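Local coordinates for protein Polyphosphate:AMP phosphotransferase (Pseudomonas aeruginosa PAO1, PDB 3CZP) that transfers phosphate from inorganic polyphosphate to AMP to make ADP, and less efficiently converts GMP to GDP, with magnesium as cofactor, at residues R70-L78 with R102-Q113. Residues are numbered along the deposited sequence; the frame is centred on the assembly and turned at random. Where two conformers were deposited one is given.
Sequences RLIEVQSFL and RTGIFFGNWYSQ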
loop_
_atom_site.group_PDB
_atom_site.type_symbol
_atom_site.label_atom_id
_atom_site.label_comp_id
_atom_site.label_asym_id
_atom_site.label_seq_id
_atom_site.Cartn_x
_atom_site.Cartn_y
_atom_site.Cartn_z
ATOM N N ARG A 70 3.585 -9.429 -17.812
ATOM C CA ARG A 70 3.574 -9.785 -16.402
ATOM C C ARG A 70 4.546 -8.971 -15.551
ATOM O O ARG A 70 4.396 -8.931 -14.335
ATOM C CB ARG A 70 3.869 -11.277 -16.182
ATOM C CG ARG A 70 2.864 -12.166 -16.865
ATOM C CD ARG A 70 3.208 -13.623 -16.785
ATOM N NE ARG A 70 4.353 -13.972 -17.586
ATOM C CZ ARG A 70 4.902 -15.192 -17.612
ATOM N NH1 ARG A 70 4.356 -16.156 -16.925
ATOM N NH2 ARG A 70 5.982 -15.446 -18.380
ATOM N N LEU A 71 5.562 -8.387 -16.194
ATOM C CA LEU A 71 6.667 -7.652 -15.514
ATOM C C LEU A 71 6.620 -6.103 -15.722
ATOM O O LEU A 71 7.576 -5.376 -15.422
ATOM C CB LEU A 71 7.979 -8.244 -16.003
ATOM C CG LEU A 71 8.320 -9.703 -15.581
ATOM C CD1 LEU A 71 9.734 -10.137 -16.123
ATOM C CD2 LEU A 71 8.270 -9.804 -14.032
ATOM N N ILE A 72 5.491 -5.613 -16.263
ATOM C CA ILE A 72 5.290 -4.219 -16.694
ATOM C C ILE A 72 3.933 -3.754 -16.095
ATOM O O ILE A 72 2.968 -4.466 -16.188
ATOM C CB ILE A 72 5.239 -4.034 -18.250
ATOM C CG1 ILE A 72 6.400 -4.699 -18.954
ATOM C CG2 ILE A 72 5.204 -2.579 -18.610
ATOM C CD1 ILE A 72 6.467 -4.643 -20.521
ATOM N N GLU A 73 3.916 -2.616 -15.400
ATOM C CA GLU A 73 2.674 -1.968 -14.977
ATOM C C GLU A 73 2.535 -0.741 -15.840
ATOM O O GLU A 73 3.504 -0.038 -16.042
ATOM C CB GLU A 73 2.723 -1.522 -13.517
ATOM C CG GLU A 73 3.170 -2.592 -12.505
ATOM C CD GLU A 73 4.604 -2.339 -11.998
ATOM O OE1 GLU A 73 4.714 -1.634 -10.939
ATOM O OE2 GLU A 73 5.583 -2.819 -12.680
ATOM N N VAL A 74 1.335 -0.529 -16.376
ATOM C CA VAL A 74 0.992 0.633 -17.197
ATOM C C VAL A 74 -0.059 1.453 -16.457
ATOM O O VAL A 74 -1.166 0.954 -16.133
ATOM C CB VAL A 74 0.508 0.235 -18.590
ATOM C CG1 VAL A 74 0.303 1.427 -19.434
ATOM C CG2 VAL A 74 1.550 -0.637 -19.230
ATOM N N GLN A 75 0.316 2.680 -16.103
ATOM C CA GLN A 75 -0.544 3.587 -15.336
ATOM C C GLN A 75 -0.961 4.801 -16.155
ATOM O O GLN A 75 -0.244 5.216 -17.042
ATOM C CB GLN A 75 0.224 4.170 -14.153
ATOM C CG GLN A 75 1.024 3.214 -13.301
ATOM C CD GLN A 75 0.192 2.431 -12.365
ATOM O OE1 GLN A 75 -0.990 2.715 -12.176
ATOM N NE2 GLN A 75 0.806 1.438 -11.731
ATOM N N SER A 76 -2.140 5.339 -15.840
ATOM C CA SER A 76 -2.431 6.737 -16.136
ATOM C C SER A 76 -2.936 7.466 -14.891
ATOM O O SER A 76 -3.476 6.838 -13.975
ATOM C CB SER A 76 -3.393 6.881 -17.293
ATOM O OG SER A 76 -3.623 8.274 -17.507
ATOM N N PHE A 77 -2.693 8.786 -14.843
ATOM C CA PHE A 77 -2.853 9.567 -13.604
ATOM C C PHE A 77 -3.807 10.760 -13.691
ATOM O O PHE A 77 -3.834 11.628 -12.754
ATOM C CB PHE A 77 -1.497 10.079 -13.111
ATOM C CG PHE A 77 -0.526 9.004 -12.697
ATOM C CD1 PHE A 77 0.418 8.531 -13.590
ATOM C CD2 PHE A 77 -0.492 8.559 -11.391
ATOM C CE1 PHE A 77 1.330 7.619 -13.235
ATOM C CE2 PHE A 77 0.449 7.582 -11.005
ATOM C CZ PHE A 77 1.359 7.110 -11.922
ATOM N N LEU A 78 -4.624 10.808 -14.733
ATOM C CA LEU A 78 -5.537 11.947 -14.882
ATOM C C LEU A 78 -7.018 11.649 -14.469
ATOM O O LEU A 78 -7.955 12.223 -15.038
ATOM C CB LEU A 78 -5.492 12.494 -16.336
ATOM C CG LEU A 78 -4.130 12.632 -17.063
ATOM C CD1 LEU A 78 -4.321 13.128 -18.524
ATOM C CD2 LEU A 78 -3.093 13.521 -16.280
ATOM N N ARG A 102 11.416 -4.248 -11.900
ATOM C CA ARG A 102 10.209 -4.107 -12.724
ATOM C C ARG A 102 10.190 -2.818 -13.507
ATOM O O ARG A 102 11.022 -1.937 -13.291
ATOM C CB ARG A 102 9.008 -4.309 -11.843
ATOM C CG ARG A 102 8.824 -5.744 -11.493
ATOM C CD ARG A 102 7.580 -5.956 -10.682
ATOM N NE ARG A 102 6.399 -5.531 -11.447
ATOM C CZ ARG A 102 5.547 -6.351 -12.041
ATOM N NH1 ARG A 102 5.651 -7.679 -11.903
ATOM N NH2 ARG A 102 4.558 -5.843 -12.752
ATOM N N THR A 103 9.228 -2.742 -14.434
ATOM C CA THR A 103 9.017 -1.633 -15.305
ATOM C C THR A 103 7.610 -1.092 -15.066
ATOM O O THR A 103 6.625 -1.835 -14.960
ATOM C CB THR A 103 9.119 -2.028 -16.833
ATOM O OG1 THR A 103 10.414 -2.541 -17.112
ATOM C CG2 THR A 103 8.774 -0.830 -17.805
ATOM N N GLY A 104 7.568 0.234 -15.044
ATOM C CA GLY A 104 6.332 0.991 -14.955
ATOM C C GLY A 104 6.283 1.936 -16.128
ATOM O O GLY A 104 7.276 2.605 -16.434
ATOM N N ILE A 105 5.133 1.999 -16.794
ATOM C CA ILE A 105 4.964 2.911 -17.946
ATOM C C ILE A 105 3.814 3.896 -17.611
ATOM O O ILE A 105 2.702 3.478 -17.289
ATOM C CB ILE A 105 4.594 2.161 -19.249
ATOM C CG1 ILE A 105 5.636 1.067 -19.578
ATOM C CG2 ILE A 105 4.335 3.230 -20.420
ATOM C CD1 ILE A 105 5.379 0.310 -20.879
ATOM N N PHE A 106 4.140 5.180 -17.612
ATOM C CA PHE A 106 3.266 6.248 -17.146
ATOM C C PHE A 106 2.756 7.107 -18.289
ATOM O O PHE A 106 3.486 7.921 -18.856
ATOM C CB PHE A 106 4.029 7.168 -16.179
ATOM C CG PHE A 106 4.438 6.505 -14.868
ATOM C CD1 PHE A 106 4.096 5.200 -14.559
ATOM C CD2 PHE A 106 5.153 7.221 -13.925
ATOM C CE1 PHE A 106 4.502 4.623 -13.308
ATOM C CE2 PHE A 106 5.512 6.649 -12.686
ATOM C CZ PHE A 106 5.173 5.381 -12.393
ATOM N N PHE A 107 1.460 7.003 -18.519
ATOM C CA PHE A 107 0.736 7.964 -19.287
ATOM C C PHE A 107 0.234 9.039 -18.287
ATOM O O PHE A 107 0.263 8.860 -17.029
ATOM C CB PHE A 107 -0.520 7.355 -19.934
ATOM C CG PHE A 107 -0.275 6.356 -21.066
ATOM C CD1 PHE A 107 -0.340 6.752 -22.390
ATOM C CD2 PHE A 107 -0.161 5.016 -20.797
ATOM C CE1 PHE A 107 -0.161 5.815 -23.428
ATOM C CE2 PHE A 107 -0.006 4.089 -21.808
ATOM C CZ PHE A 107 -0.017 4.503 -23.144
ATOM N N GLY A 108 -0.276 10.131 -18.816
ATOM C CA GLY A 108 -0.878 11.191 -17.959
ATOM C C GLY A 108 0.003 11.539 -16.771
ATOM O O GLY A 108 -0.506 11.694 -15.640
ATOM N N ASN A 109 1.315 11.673 -17.005
ATOM C CA ASN A 109 2.258 11.774 -15.920
ATOM C C ASN A 109 2.359 13.286 -15.532
ATOM O O ASN A 109 1.503 14.082 -15.885
ATOM C CB ASN A 109 3.582 11.138 -16.367
ATOM C CG ASN A 109 4.048 11.685 -17.711
ATOM O OD1 ASN A 109 4.149 12.910 -17.902
ATOM N ND2 ASN A 109 4.272 10.812 -18.640
ATOM N N TRP A 110 3.401 13.673 -14.841
ATOM C CA TRP A 110 3.551 15.067 -14.423
ATOM C C TRP A 110 3.640 16.073 -15.618
ATOM O O TRP A 110 3.100 17.151 -15.553
ATOM C CB TRP A 110 4.727 15.161 -13.446
ATOM C CG TRP A 110 5.937 14.360 -13.758
ATOM C CD1 TRP A 110 7.021 14.780 -14.431
ATOM C CD2 TRP A 110 6.190 12.983 -13.395
ATOM N NE1 TRP A 110 7.951 13.790 -14.488
ATOM C CE2 TRP A 110 7.469 12.664 -13.877
ATOM C CE3 TRP A 110 5.462 11.994 -12.711
ATOM C CZ2 TRP A 110 8.059 11.414 -13.663
ATOM C CZ3 TRP A 110 6.034 10.738 -12.536
ATOM C CH2 TRP A 110 7.314 10.467 -13.019
ATOM N N TYR A 111 4.240 15.684 -16.728
ATOM C CA TYR A 111 4.286 16.494 -17.944
ATOM C C TYR A 111 2.950 16.756 -18.593
ATOM O O TYR A 111 2.660 17.899 -18.954
ATOM C CB TYR A 111 5.236 15.868 -18.941
ATOM C CG TYR A 111 6.631 15.819 -18.426
ATOM C CD1 TYR A 111 7.329 17.001 -18.170
ATOM C CD2 TYR A 111 7.251 14.637 -18.156
ATOM C CE1 TYR A 111 8.605 16.997 -17.679
ATOM C CE2 TYR A 111 8.525 14.618 -17.653
ATOM C CZ TYR A 111 9.225 15.823 -17.454
ATOM O OH TYR A 111 10.534 15.819 -16.945
ATOM N N SER A 112 2.120 15.732 -18.724
ATOM C CA SER A 112 0.765 15.899 -19.243
ATOM C C SER A 112 0.027 16.874 -18.349
ATOM O O SER A 112 -0.642 17.761 -18.817
ATOM C CB SER A 112 -0.014 14.580 -19.298
ATOM O OG SER A 112 0.817 13.503 -19.685
ATOM N N GLN A 113 0.140 16.694 -17.042
ATOM C CA GLN A 113 -0.508 17.595 -16.110
ATOM C C GLN A 113 -0.119 19.064 -16.317
ATOM O O GLN A 113 -1.012 19.903 -16.538
ATOM C CB GLN A 113 -0.225 17.156 -14.673
ATOM C CG GLN A 113 -0.867 15.788 -14.279
ATOM C CD GLN A 113 -0.757 15.523 -12.796
ATOM O OE1 GLN A 113 0.207 15.948 -12.157
ATOM N NE2 GLN A 113 -1.726 14.781 -12.243
HETATM O O HOH W 1 9.948 -5.439 -16.648
HETATM O O HOH W 2 2.440 -6.317 -14.129
#
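Arg102 reaches across to residues 70-73, NH1 donating to a lone pair of Arg70 O (3.0 Å). The bend at chi3 (61°) carries its guanidinium over the backbone of residues 70-72, with Leu71 C under the rim of one face. A water accepting from NH2 lies near Ile72 O and probably helps hold the group. Less certainly, in one of its two conformers Glu73 OE2 accepts salt-bridge bonds from NE (3.1 Å) and NH2, both from above the carboxylate plane.

From Thr103 onward the two strands run parallel. Thr103 N bonds to Leu71 O and Thr103 O accepts from Glu73 N; Ile105 repeats the pattern with Glu73 O and Gln75 N, and Phe107 N donates to Gln75 O at 2.9 Å. On one face, Ile105 CD1 packs on Ile72 CG2 (3.7 Å), and Val74 CG1 abuts the ring edge of Phe107 at CE2 (3.6 Å). On the other, Phe106 lies beside the Gln75 methylenes and offers its ring face to the edge of Phe77 in a T-shaped pair, centroids 5.1 Å apart and planes at 78°.

Gly108, at positive phi, leaves room for Leu78, whose CD2 comes 3.2 Å from Gly108 O and touches Gln113 CG. Asn109 N-caps helix 110-119: OD1 caps Tyr111 N and Ser112 OG accepts from Asn109 N, both weakly, and ND2 donates to Phe106 O. Strand 103-107 also bonds to strand 44-50, placing 72-76 at the sheet edge within this chain: the 2-3-1-4-5 parallel order of a P-loop-kinase-like alpha/beta fold, here in the N-terminal PPK2 domain, apparently inactive.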